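Local coordinates for CrtC domain-containing protein (Fusarium vanettenii 77-13-4, PDB 7A0Q), which acts as a kievitone hydratase, probably detoxifying the bean phytoalexin kievitone by adding water to its prenyl side chain, at residues I65-T68 and Q72-V75; S91-E96 and E304-V309; L224-T229 and G295-S300. All coordinates share one frame; numbering follows the deposited sequence.

Overall arrangement
The chain is almost all beta structure, built from two lipocalin-like halves, and the three contacts sample each half and the seam between them. Contact 1 closes a hairpin in the first half. Contact 2 follows about 13 Å away, centre to centre, and touches it directly: Val-74 O is 2.9 Å from Leu-93 N, as strands 72-81 and 86-94 are neighbours. Strand 86-94 also carries Thr-86, a residue of the magnesium site. Contact 2 then reaches strand 295-308, whose other end serves contact 3 inside the eight-stranded barrel of the second half, about 21 Å off between centres. Contacts 1 and 3 do not touch; their nearest atoms are about 9 Å apart.

Contact 1 of 3, residues I65-T68 and Q72-V75; sequences ITTT and QYVV
Ile-65 and Tyr-73 form the antiparallel hydrogen-bonded pair near the turn of a beta hairpin, strands 58-66 and 72-81. Two backbone bonds tie them: Ile-65 N to Tyr-73 O at 2.9 Å and Tyr-73 N to Ile-65 O at 3.0 Å. Ile-65 O also takes a CA-H...O contact from Gln-72 CA at 3.1 Å.

The apolar contacts lie on the sheet face that carries Ile-65 and Tyr-73. Ile-65 CD1 meets Val-75 CG2 at 3.8 Å, and both side chains rest on Ile-149 of strand 145-152. Farther toward the turn, Thr-67 CG2 approaches Tyr-73 CE1 obliquely at 4.1 Å. The turn holds their hydroxyls: Thr-67 OG1 by Asn-69 and Glu-71, Tyr-73 OH by Glu-71.

The polar side-chain bond is on the opposite face, between Thr-66 and Gln-72 of the non-hydrogen-bonded pair, whose side chains run alongside each other. Thr-66 OG1 also bonds Lys-200 O, while Gln-72 OE1 receives Phe-26 N. Thr-66 OG1 turns back beside its own backbone N (chi1 -52°), where Gln-72 NE2 reaches it at 2.9 Å, the oxygen lying 4° out of the Gln-72 amide plane and the bond almost straight at the hydrogen (174°).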
ATOM      1  N   ILE A  65       9.643  -8.738  -3.163  1.00 17.50           N
ATOM      2  CA  ILE A  65      10.169  -9.574  -4.237  1.00 16.47           C
ATOM      3  C   ILE A  65      11.440 -10.280  -3.774  1.00 17.88           C
ATOM      4  O   ILE A  65      12.313  -9.656  -3.168  1.00 19.23           O
ATOM      5  CB  ILE A  65      10.457  -8.733  -5.496  1.00 17.94           C
ATOM      6  CG1 ILE A  65       9.149  -8.348  -6.206  1.00 18.16           C
ATOM      7  CG2 ILE A  65      11.406  -9.476  -6.438  1.00 18.82           C
ATOM      8  CD1 ILE A  65       9.318  -7.248  -7.222  1.00 21.09           C
ATOM      9  N   THR A  66      11.528 -11.581  -4.047  1.00 17.53           N
ATOM     10  CA  THR A  66      12.805 -12.280  -4.148  1.00 18.56           C
ATOM     11  C   THR A  66      12.991 -12.662  -5.611  1.00 17.30           C
ATOM     12  O   THR A  66      12.080 -13.234  -6.216  1.00 18.36           O
ATOM     13  CB  THR A  66      12.856 -13.536  -3.273  1.00 19.09           C
ATOM     14  OG1 THR A  66      12.483 -13.218  -1.926  1.00 20.11           O
ATOM     15  CG2 THR A  66      14.270 -14.128  -3.275  1.00 22.47           C
ATOM     16  N   THR A  67      14.151 -12.320  -6.184  1.00 20.17           N
ATOM     17  CA  THR A  67      14.422 -12.684  -7.564  1.00 19.44           C
ATOM     18  C   THR A  67      14.954 -14.114  -7.635  1.00 17.62           C
ATOM     19  O   THR A  67      15.272 -14.733  -6.614  1.00 20.29           O
ATOM     20  CB  THR A  67      15.431 -11.730  -8.197  1.00 22.57           C
ATOM     21  OG1 THR A  67      16.664 -11.828  -7.480  1.00 23.17           O
ATOM     22  CG2 THR A  67      14.925 -10.278  -8.158  1.00 19.56           C
ATOM     23  N   THR A  68      15.047 -14.639  -8.863  1.00 19.17           N
ATOM     24  CA  THR A  68      15.549 -15.997  -9.028  1.00 20.62           C
ATOM     25  C   THR A  68      17.033 -16.101  -8.708  1.00 24.17           C
ATOM     26  O   THR A  68      17.521 -17.216  -8.485  1.00 22.67           O
ATOM     27  CB  THR A  68      15.274 -16.520 -10.441  1.00 21.77           C
ATOM     28  OG1 THR A  68      15.867 -15.657 -11.420  1.00 22.01           O
ATOM     29  CG2 THR A  68      13.778 -16.612 -10.688  1.00 24.61           C
ATOM     30  N   GLN A  72      16.519  -9.371  -2.935  1.00 20.38           N
ATOM     31  CA  GLN A  72      15.212  -8.927  -2.467  1.00 21.28           C
ATOM     32  C   GLN A  72      15.016  -7.434  -2.695  1.00 20.99           C
ATOM     33  O   GLN A  72      15.927  -6.623  -2.485  1.00 19.28           O
ATOM     34  CB  GLN A  72      15.004  -9.280  -0.999  1.00 18.81           C
ATOM     35  CG  GLN A  72      14.883 -10.785  -0.803  1.00 21.45           C
ATOM     36  CD  GLN A  72      14.364 -11.164   0.554  1.00 19.56           C
ATOM     37  OE1 GLN A  72      14.774 -10.604   1.569  1.00 23.27           O
ATOM     38  NE2 GLN A  72      13.458 -12.131   0.584  1.00 21.03           N
ATOM     39  N   TYR A  73      13.801  -7.083  -3.120  1.00 19.26           N
ATOM     40  CA  TYR A  73      13.437  -5.711  -3.432  1.00 19.57           C
ATOM     41  C   TYR A  73      12.026  -5.464  -2.933  1.00 20.82           C
ATOM     42  O   TYR A  73      11.232  -6.394  -2.786  1.00 18.75           O
ATOM     43  CB  TYR A  73      13.488  -5.425  -4.938  1.00 19.08           C
ATOM     44  CG  TYR A  73      14.868  -5.564  -5.539  1.00 24.13           C
ATOM     45  CD1 TYR A  73      15.341  -6.804  -5.944  1.00 22.84           C
ATOM     46  CD2 TYR A  73      15.695  -4.453  -5.701  1.00 27.48           C
ATOM     47  CE1 TYR A  73      16.609  -6.937  -6.491  1.00 28.04           C
ATOM     48  CE2 TYR A  73      16.969  -4.581  -6.248  1.00 31.20           C
ATOM     49  CZ  TYR A  73      17.414  -5.828  -6.639  1.00 29.40           C
ATOM     50  OH  TYR A  73      18.672  -5.978  -7.190  1.00 28.63           O
ATOM     51  N   VAL A  74      11.716  -4.197  -2.682  1.00 19.75           N
ATOM     52  CA  VAL A  74      10.336  -3.754  -2.494  1.00 17.28           C
ATOM     53  C   VAL A  74      10.047  -2.758  -3.609  1.00 18.11           C
ATOM     54  O   VAL A  74      10.788  -1.782  -3.785  1.00 18.54           O
ATOM     55  CB  VAL A  74      10.106  -3.144  -1.103  1.00 16.30           C
ATOM     56  CG1 VAL A  74       8.712  -2.537  -1.016  1.00 18.87           C
ATOM     57  CG2 VAL A  74      10.285  -4.207  -0.023  1.00 19.49           C
ATOM     58  N   VAL A  75       8.997  -3.015  -4.382  1.00 15.89           N
ATOM     59  CA  VAL A  75       8.674  -2.213  -5.556  1.00 16.37           C
ATOM     60  C   VAL A  75       7.274  -1.641  -5.387  1.00 15.66           C
ATOM     61  O   VAL A  75       6.320  -2.387  -5.138  1.00 17.28           O
ATOM     62  CB  VAL A  75       8.766  -3.038  -6.852  1.00 16.87           C
ATOM     63  CG1 VAL A  75       8.366  -2.176  -8.038  1.00 20.28           C
ATOM     64  CG2 VAL A  75      10.191  -3.544  -7.038  1.00 21.12           C
TER

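Contact 2 of 3, residues S91-E96 and E304-V309; sequences STLNLE and EDQELV
The flat carboxamide of Gln-306 receives Leu-93 from one side: the methyl CD2 stands well above the amide plane at its oxygen end, with Leu-93 CD2 to Gln-306 OE1 at 3.3 Å. Hydrogen bonds hold the amide from elsewhere. OE1 accepts from Phe-321 N, and NE2 is bonded to Thr-303 O, so both polar ends of this buried group are satisfied while a methyl presses on it. Leu-93 CG is anti to the backbone N (chi1 177°), and chi2 of 67° for CD1 leaves CD2 as the extended methyl facing the amide.

A second flat amide, that of Asn-94, works within its own strand end. Asn-94 OD1 takes Glu-96 N at 2.7 Å, in the carbonyl plane, closing an Asx turn where the strand stops.

The other touch is Ser-91 CB to Leu-308 CD2 at 3.7 Å. The CA atoms of Ser-91 and Leu-308 are 7.4 Å apart, so between 91-96 and 304-309 only side chains meet; nearby, Leu-95 O bonds Tyr-302 OH and Val-309 N bonds Gln-102 OE1. Tyr-100 and Gln-102 of strand 100-107 touch both Ser-91 and Leu-308, and Phe-321 of strand 317-328 packs on Leu-93.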
ATOM      1  N   SER A  91       8.614   3.271  -7.180  1.00 18.70           N
ATOM      2  CA  SER A  91       9.928   3.235  -6.553  1.00 19.19           C
ATOM      3  C   SER A  91      10.428   1.802  -6.475  1.00 17.44           C
ATOM      4  O   SER A  91       9.654   0.842  -6.548  1.00 17.49           O
ATOM      5  CB  SER A  91       9.909   3.862  -5.151  1.00 18.02           C
ATOM      6  OG  SER A  91       9.155   3.080  -4.231  1.00 19.13           O
ATOM      7  N   THR A  92      11.747   1.669  -6.334  1.00 18.84           N
ATOM      8  CA  THR A  92      12.375   0.387  -6.054  1.00 16.09           C
ATOM      9  C   THR A  92      13.336   0.561  -4.895  1.00 17.99           C
ATOM     10  O   THR A  92      13.998   1.597  -4.783  1.00 20.42           O
ATOM     11  CB  THR A  92      13.139  -0.168  -7.261  1.00 20.47           C
ATOM     12  OG1 THR A  92      14.252   0.689  -7.532  1.00 22.91           O
ATOM     13  CG2 THR A  92      12.240  -0.235  -8.490  1.00 18.69           C
ATOM     14  N   LEU A  93      13.397  -0.448  -4.028  1.00 18.46           N
ATOM     15  CA  LEU A  93      14.313  -0.466  -2.895  1.00 19.78           C
ATOM     16  C   LEU A  93      15.043  -1.798  -2.904  1.00 21.80           C
ATOM     17  O   LEU A  93      14.404  -2.853  -2.879  1.00 19.48           O
ATOM     18  CB  LEU A  93      13.570  -0.273  -1.566  1.00 19.56           C
ATOM     19  CG  LEU A  93      14.423  -0.350  -0.292  1.00 19.98           C
ATOM     20  CD1 LEU A  93      15.394   0.827  -0.213  1.00 20.60           C
ATOM     21  CD2 LEU A  93      13.551  -0.435   0.959  1.00 20.65           C
ATOM     22  N   ASN A  94      16.372  -1.745  -2.960  1.00 21.36           N
ATOM     23  CA  ASN A  94      17.209  -2.931  -2.832  1.00 23.23           C
ATOM     24  C   ASN A  94      17.439  -3.206  -1.348  1.00 23.28           C
ATOM     25  O   ASN A  94      18.042  -2.387  -0.649  1.00 24.72           O
ATOM     26  CB  ASN A  94      18.535  -2.715  -3.565  1.00 25.26           C
ATOM     27  CG  ASN A  94      19.447  -3.942  -3.525  1.00 26.84           C
ATOM     28  OD1 ASN A  94      19.582  -4.599  -2.497  1.00 27.62           O
ATOM     29  ND2 ASN A  94      20.093  -4.234  -4.648  1.00 28.93           N
ATOM     30  N   LEU A  95      16.973  -4.361  -0.866  1.00 22.05           N
ATOM     31  CA  LEU A  95      17.036  -4.627   0.565  1.00 23.07           C
ATOM     32  C   LEU A  95      18.438  -4.989   1.038  1.00 25.28           C
ATOM     33  O   LEU A  95      18.698  -4.932   2.245  1.00 26.51           O
ATOM     34  CB  LEU A  95      16.057  -5.738   0.942  1.00 21.58           C
ATOM     35  CG  LEU A  95      14.579  -5.399   0.718  1.00 20.81           C
ATOM     36  CD1 LEU A  95      13.685  -6.480   1.325  1.00 23.00           C
ATOM     37  CD2 LEU A  95      14.237  -4.031   1.301  1.00 24.60           C
ATOM     38  N   GLU A  96      19.338  -5.346   0.121  1.00 27.26           N
ATOM     39  CA  GLU A  96      20.713  -5.630   0.519  1.00 27.84           C
ATOM     40  C   GLU A  96      21.529  -4.352   0.674  1.00 30.73           C
ATOM     41  O   GLU A  96      22.286  -4.207   1.640  1.00 33.03           O
ATOM     42  CB  GLU A  96      21.380  -6.550  -0.505  1.00 30.15           C
ATOM     43  CG  GLU A  96      22.823  -6.911  -0.153  1.00 34.93           C
ATOM     44  CD  GLU A  96      23.666  -7.232  -1.380  1.00 52.82           C
ATOM     45  OE1 GLU A  96      24.911  -7.165  -1.277  1.00 58.90           O
ATOM     46  OE2 GLU A  96      23.088  -7.544  -2.446  1.00 52.68           O
ATOM     47  N   GLU A 304      16.534   5.507   5.528  1.00 24.57           N
ATOM     48  CA  GLU A 304      16.038   6.864   5.756  1.00 22.89           C
ATOM     49  C   GLU A 304      15.247   7.391   4.561  1.00 24.10           C
ATOM     50  O   GLU A 304      14.095   7.816   4.705  1.00 24.69           O
ATOM     51  CB  GLU A 304      17.200   7.813   6.077  1.00 27.69           C
ATOM     52  CG  GLU A 304      17.873   7.581   7.422  1.00 29.22           C
ATOM     53  CD  GLU A 304      18.826   6.395   7.408  1.00 39.71           C
ATOM     54  OE1 GLU A 304      19.096   5.854   6.315  1.00 36.15           O
ATOM     55  OE2 GLU A 304      19.310   6.006   8.492  1.00 46.85           O
ATOM     56  N   ASP A 305      15.859   7.404   3.379  1.00 24.18           N
ATOM     57  CA  ASP A 305      15.249   7.998   2.189  1.00 24.43           C
ATOM     58  C   ASP A 305      14.367   6.957   1.504  1.00 20.70           C
ATOM     59  O   ASP A 305      14.861   6.041   0.842  1.00 23.09           O
ATOM     60  CB  ASP A 305      16.327   8.523   1.245  1.00 25.70           C
ATOM     61  CG  ASP A 305      15.753   9.124  -0.035  1.00 30.77           C
ATOM     62  OD1 ASP A 305      14.520   9.321  -0.127  1.00 27.19           O
ATOM     63  OD2 ASP A 305      16.550   9.407  -0.956  1.00 32.26           O
ATOM     64  N   GLN A 306      13.052   7.106   1.661  1.00 20.81           N
ATOM     65  CA  GLN A 306      12.063   6.333   0.904  1.00 22.09           C
ATOM     66  C   GLN A 306      10.896   7.238   0.524  1.00 20.76           C
ATOM     67  O   GLN A 306       9.723   6.883   0.670  1.00 20.96           O
ATOM     68  CB  GLN A 306      11.574   5.114   1.687  1.00 20.68           C
ATOM     69  CG  GLN A 306      12.684   4.193   2.182  1.00 21.10           C
ATOM     70  CD  GLN A 306      12.153   2.908   2.778  1.00 21.35           C
ATOM     71  OE1 GLN A 306      11.673   2.035   2.064  1.00 20.64           O
ATOM     72  NE2 GLN A 306      12.217   2.794   4.104  1.00 20.16           N
ATOM     73  N   GLU A 307      11.217   8.432   0.018  1.00 19.49           N
ATOM     74  CA  GLU A 307      10.225   9.455  -0.294  1.00 18.25           C
ATOM     75  C   GLU A 307      10.005   9.572  -1.799  1.00 21.57           C
ATOM     76  O   GLU A 307      10.954   9.807  -2.559  1.00 21.10           O
ATOM     77  CB  GLU A 307      10.647  10.811   0.269  1.00 17.83           C
ATOM     78  CG  GLU A 307       9.607  11.886   0.021  1.00 20.77           C
ATOM     79  CD  GLU A 307      10.101  13.269   0.408  1.00 21.73           C
ATOM     80  OE1 GLU A 307      11.313  13.535   0.245  1.00 25.69           O
ATOM     81  OE2 GLU A 307       9.270  14.074   0.868  1.00 22.14           O
ATOM     82  N   LEU A 308       8.751   9.424  -2.219  1.00 19.00           N
ATOM     83  CA  LEU A 308       8.327   9.791  -3.563  1.00 19.58           C
ATOM     84  C   LEU A 308       8.154  11.302  -3.608  1.00 22.30           C
ATOM     85  O   LEU A 308       7.318  11.849  -2.883  1.00 19.95           O
ATOM     86  CB  LEU A 308       7.012   9.093  -3.915  1.00 21.27           C
ATOM     87  CG  LEU A 308       6.948   7.580  -3.686  1.00 21.15           C
ATOM     88  CD1 LEU A 308       5.560   7.037  -3.952  1.00 23.27           C
ATOM     89  CD2 LEU A 308       7.930   6.907  -4.594  1.00 21.43           C
ATOM     90  N   VAL A 309       8.931  11.980  -4.451  1.00 23.34           N
ATOM     91  CA  VAL A 309       9.025  13.437  -4.424  1.00 23.84           C
ATOM     92  C   VAL A 309       8.183  14.015  -5.550  1.00 20.01           C
ATOM     93  O   VAL A 309       8.509  13.865  -6.734  1.00 24.72           O
ATOM     94  CB  VAL A 309      10.476  13.912  -4.534  1.00 20.64           C
ATOM     95  CG1 VAL A 309      10.510  15.436  -4.516  1.00 25.39           C
ATOM     96  CG2 VAL A 309      11.302  13.335  -3.406  1.00 21.05           C
TER

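Contact 3 of 3, residues L224-T229 and G295-S300; sequences LHIPST and GDFKLS
Leu-224 and Leu-299 meet inside the eight-stranded antiparallel barrel of the second lipocalin-like half, from strands 218-225 and 295-308, which are not neighbours in the barrel wall. Their CA atoms are 9.9 Å apart, and the side chains span the distance.

The side chain of Leu-224 points from CB toward the other strand. CB and CG only carry the chain inward, and the contact begins at the fork. CG lies beside the backbone N (chi1 -52°), and from there both methyls come up against a single methyl of the partner: Leu-224 CD1 to Leu-299 CD2 at 4.1 Å, and Leu-224 CD2 to Leu-299 CD2 at 3.7 Å. The two side chains cross at about a right angle. Ile-322 of strand 317-328 touches both leucines.

Two residues on, Ile-226 makes a similar contact through its CD1, which comes to Phe-297 CE1 at 4.2 Å, oblique to the ring, and again the side chains cross nearly square. Val-333 of strand 331-343 packs on both. Behind Ile-226 the chain leaves the strand in a type I turn, where Ile-226 O accepts both Thr-229 N at 2.8 Å and Thr-229 OG1 at 2.9 Å, the hydroxyl arriving in the carbonyl plane on a lone pair.

Between these residues His-225 turns to the other side and meets the rings of Tyr-64, His-202 and Trp-204. The four side chains that meet across the barrel offer only carbon to one another, so this contact probably rests on dispersion and exclusion of water, while backbone hydrogen bonds to other strands hold the wall.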
ATOM      1  N   LEU A 224       0.822  -4.166   7.460  1.00 15.80           N
ATOM      2  CA  LEU A 224       1.683  -5.045   8.250  1.00 15.93           C
ATOM      3  C   LEU A 224       1.449  -6.522   7.950  1.00 15.37           C
ATOM      4  O   LEU A 224       0.304  -6.977   7.825  1.00 16.93           O
ATOM      5  CB  LEU A 224       1.497  -4.799   9.753  1.00 16.11           C
ATOM      6  CG  LEU A 224       1.620  -3.340  10.203  1.00 19.86           C
ATOM      7  CD1 LEU A 224       1.364  -3.231  11.708  1.00 20.79           C
ATOM      8  CD2 LEU A 224       2.982  -2.722   9.807  1.00 16.89           C
ATOM      9  N   HIS A 225       2.551  -7.270   7.895  1.00 16.59           N
ATOM     10  CA  HIS A 225       2.555  -8.722   7.741  1.00 16.81           C
ATOM     11  C   HIS A 225       3.267  -9.354   8.930  1.00 16.63           C
ATOM     12  O   HIS A 225       4.304  -8.851   9.373  1.00 18.69           O
ATOM     13  CB  HIS A 225       3.268  -9.151   6.451  1.00 17.90           C
ATOM     14  CG  HIS A 225       2.712  -8.508   5.222  1.00 16.16           C
ATOM     15  ND1 HIS A 225       1.832  -9.150   4.379  1.00 17.87           N
ATOM     16  CD2 HIS A 225       2.865  -7.256   4.729  1.00 16.91           C
ATOM     17  CE1 HIS A 225       1.488  -8.330   3.397  1.00 14.16           C
ATOM     18  NE2 HIS A 225       2.093  -7.169   3.597  1.00 16.64           N
ATOM     19  N   ILE A 226       2.699 -10.443   9.446  1.00 17.77           N
ATOM     20  CA  ILE A 226       3.311 -11.210  10.535  1.00 20.55           C
ATOM     21  C   ILE A 226       3.507 -12.636  10.031  1.00 20.71           C
ATOM     22  O   ILE A 226       2.581 -13.459  10.108  1.00 21.96           O
ATOM     23  CB  ILE A 226       2.457 -11.164  11.814  1.00 21.82           C
ATOM     24  CG1 ILE A 226       2.257  -9.710  12.248  1.00 19.26           C
ATOM     25  CG2 ILE A 226       3.129 -11.976  12.940  1.00 22.34           C
ATOM     26  CD1 ILE A 226       1.254  -9.528  13.387  1.00 21.72           C
ATOM     27  N   PRO A 227       4.685 -12.958   9.486  1.00 21.87           N
ATOM     28  CA  PRO A 227       4.861 -14.227   8.752  1.00 27.06           C
ATOM     29  C   PRO A 227       4.480 -15.494   9.505  1.00 25.99           C
ATOM     30  O   PRO A 227       4.108 -16.482   8.858  1.00 33.61           O
ATOM     31  CB  PRO A 227       6.357 -14.213   8.411  1.00 31.45           C
ATOM     32  CG  PRO A 227       6.689 -12.754   8.281  1.00 25.88           C
ATOM     33  CD  PRO A 227       5.809 -12.027   9.277  1.00 22.40           C
ATOM     34  N   SER A 228       4.541 -15.516  10.829  1.00 23.93           N
ATOM     35  CA  SER A 228       4.117 -16.759  11.473  1.00 38.39           C
ATOM     36  C   SER A 228       2.598 -16.967  11.465  1.00 37.86           C
ATOM     37  O   SER A 228       2.129 -17.997  11.965  1.00 34.52           O
ATOM     38  CB  SER A 228       4.638 -16.802  12.908  1.00 32.27           C
ATOM     39  OG  SER A 228       4.162 -15.696  13.661  1.00 40.19           O
ATOM     40  N   THR A 229       1.821 -16.035  10.913  1.00 26.85           N
ATOM     41  CA  THR A 229       0.377 -16.008  11.105  1.00 25.18           C
ATOM     42  C   THR A 229      -0.316 -15.621   9.809  1.00 20.30           C
ATOM     43  O   THR A 229       0.320 -15.243   8.827  1.00 22.48           O
ATOM     44  CB  THR A 229      -0.043 -14.997  12.181  1.00 24.09           C
ATOM     45  OG1 THR A 229       0.128 -13.669  11.661  1.00 19.01           O
ATOM     46  CG2 THR A 229       0.783 -15.158  13.469  1.00 24.56           C
ATOM     47  N   GLY A 295      -2.387  -6.302  20.384  1.00 24.93           N
ATOM     48  CA  GLY A 295      -0.961  -6.364  20.658  1.00 24.44           C
ATOM     49  C   GLY A 295      -0.334  -4.992  20.579  1.00 25.05           C
ATOM     50  O   GLY A 295      -1.003  -3.987  20.329  1.00 24.06           O
ATOM     51  N   ASP A 296       0.972  -4.951  20.815  0.56 25.76           N
ATOM     52  CA  ASP A 296       1.712  -3.708  20.669  0.56 26.74           C
ATOM     53  C   ASP A 296       2.949  -3.966  19.825  0.56 27.28           C
ATOM     54  O   ASP A 296       3.483  -5.077  19.794  0.56 26.47           O
ATOM     55  CB  ASP A 296       2.087  -3.066  22.026  0.56 30.60           C
ATOM     56  CG  ASP A 296       2.743  -4.034  22.988  0.56 32.71           C
ATOM     57  OD1 ASP A 296       3.412  -4.987  22.542  0.56 35.99           O
ATOM     58  OD2 ASP A 296       2.596  -3.835  24.210  0.56 38.95           O
ATOM     59  N   PHE A 297       3.377  -2.930  19.115  1.00 23.47           N
ATOM     60  CA  PHE A 297       4.389  -3.066  18.080  1.00 22.87           C
ATOM     61  C   PHE A 297       5.349  -1.891  18.109  1.00 22.20           C
ATOM     62  O   PHE A 297       4.945  -0.752  18.360  1.00 24.19           O
ATOM     63  CB  PHE A 297       3.739  -3.177  16.692  1.00 25.19           C
ATOM     64  CG  PHE A 297       2.674  -4.232  16.615  1.00 25.69           C
ATOM     65  CD1 PHE A 297       2.994  -5.526  16.250  1.00 29.91           C
ATOM     66  CD2 PHE A 297       1.359  -3.935  16.958  1.00 25.97           C
ATOM     67  CE1 PHE A 297       2.014  -6.511  16.200  1.00 31.90           C
ATOM     68  CE2 PHE A 297       0.377  -4.910  16.917  1.00 29.41           C
ATOM     69  CZ  PHE A 297       0.698  -6.194  16.534  1.00 25.34           C
ATOM     70  N   LYS A 298       6.622  -2.187  17.837  1.00 22.28           N
ATOM     71  CA  LYS A 298       7.681  -1.197  17.695  1.00 25.08           C
ATOM     72  C   LYS A 298       8.178  -1.301  16.260  1.00 22.50           C
ATOM     73  O   LYS A 298       8.733  -2.332  15.875  1.00 23.75           O
ATOM     74  CB  LYS A 298       8.809  -1.465  18.694  1.00 28.18           C
ATOM     75  CG  LYS A 298      10.031  -0.585  18.522  1.00 38.31           C
ATOM     76  CD  LYS A 298       9.728   0.884  18.787  1.00 41.97           C
ATOM     77  CE  LYS A 298      10.201   1.767  17.637  1.00 37.57           C
ATOM     78  NZ  LYS A 298      11.579   1.414  17.163  1.00 45.16           N
ATOM     79  N   LEU A 299       7.971  -0.251  15.468  1.00 22.04           N
ATOM     80  CA  LEU A 299       8.192  -0.302  14.028  1.00 22.89           C
ATOM     81  C   LEU A 299       9.297   0.667  13.622  1.00 23.14           C
ATOM     82  O   LEU A 299       9.420   1.758  14.185  1.00 20.95           O
ATOM     83  CB  LEU A 299       6.891   0.018  13.272  1.00 20.66           C
ATOM     84  CG  LEU A 299       5.625  -0.666  13.811  1.00 21.22           C
ATOM     85  CD1 LEU A 299       4.801   0.238  14.751  1.00 22.46           C
ATOM     86  CD2 LEU A 299       4.762  -1.201  12.654  1.00 21.34           C
ATOM     87  N   SER A 300      10.095   0.270  12.630  1.00 22.81           N
ATOM     88  CA  SER A 300      11.253   1.058  12.222  1.00 26.69           C
ATOM     89  C   SER A 300      11.372   1.078  10.709  1.00 22.16           C
ATOM     90  O   SER A 300      11.317   0.027  10.065  1.00 21.87           O
ATOM     91  CB  SER A 300      12.541   0.498  12.832  1.00 26.82           C
ATOM     92  OG  SER A 300      12.432   0.458  14.241  1.00 29.63           O
TER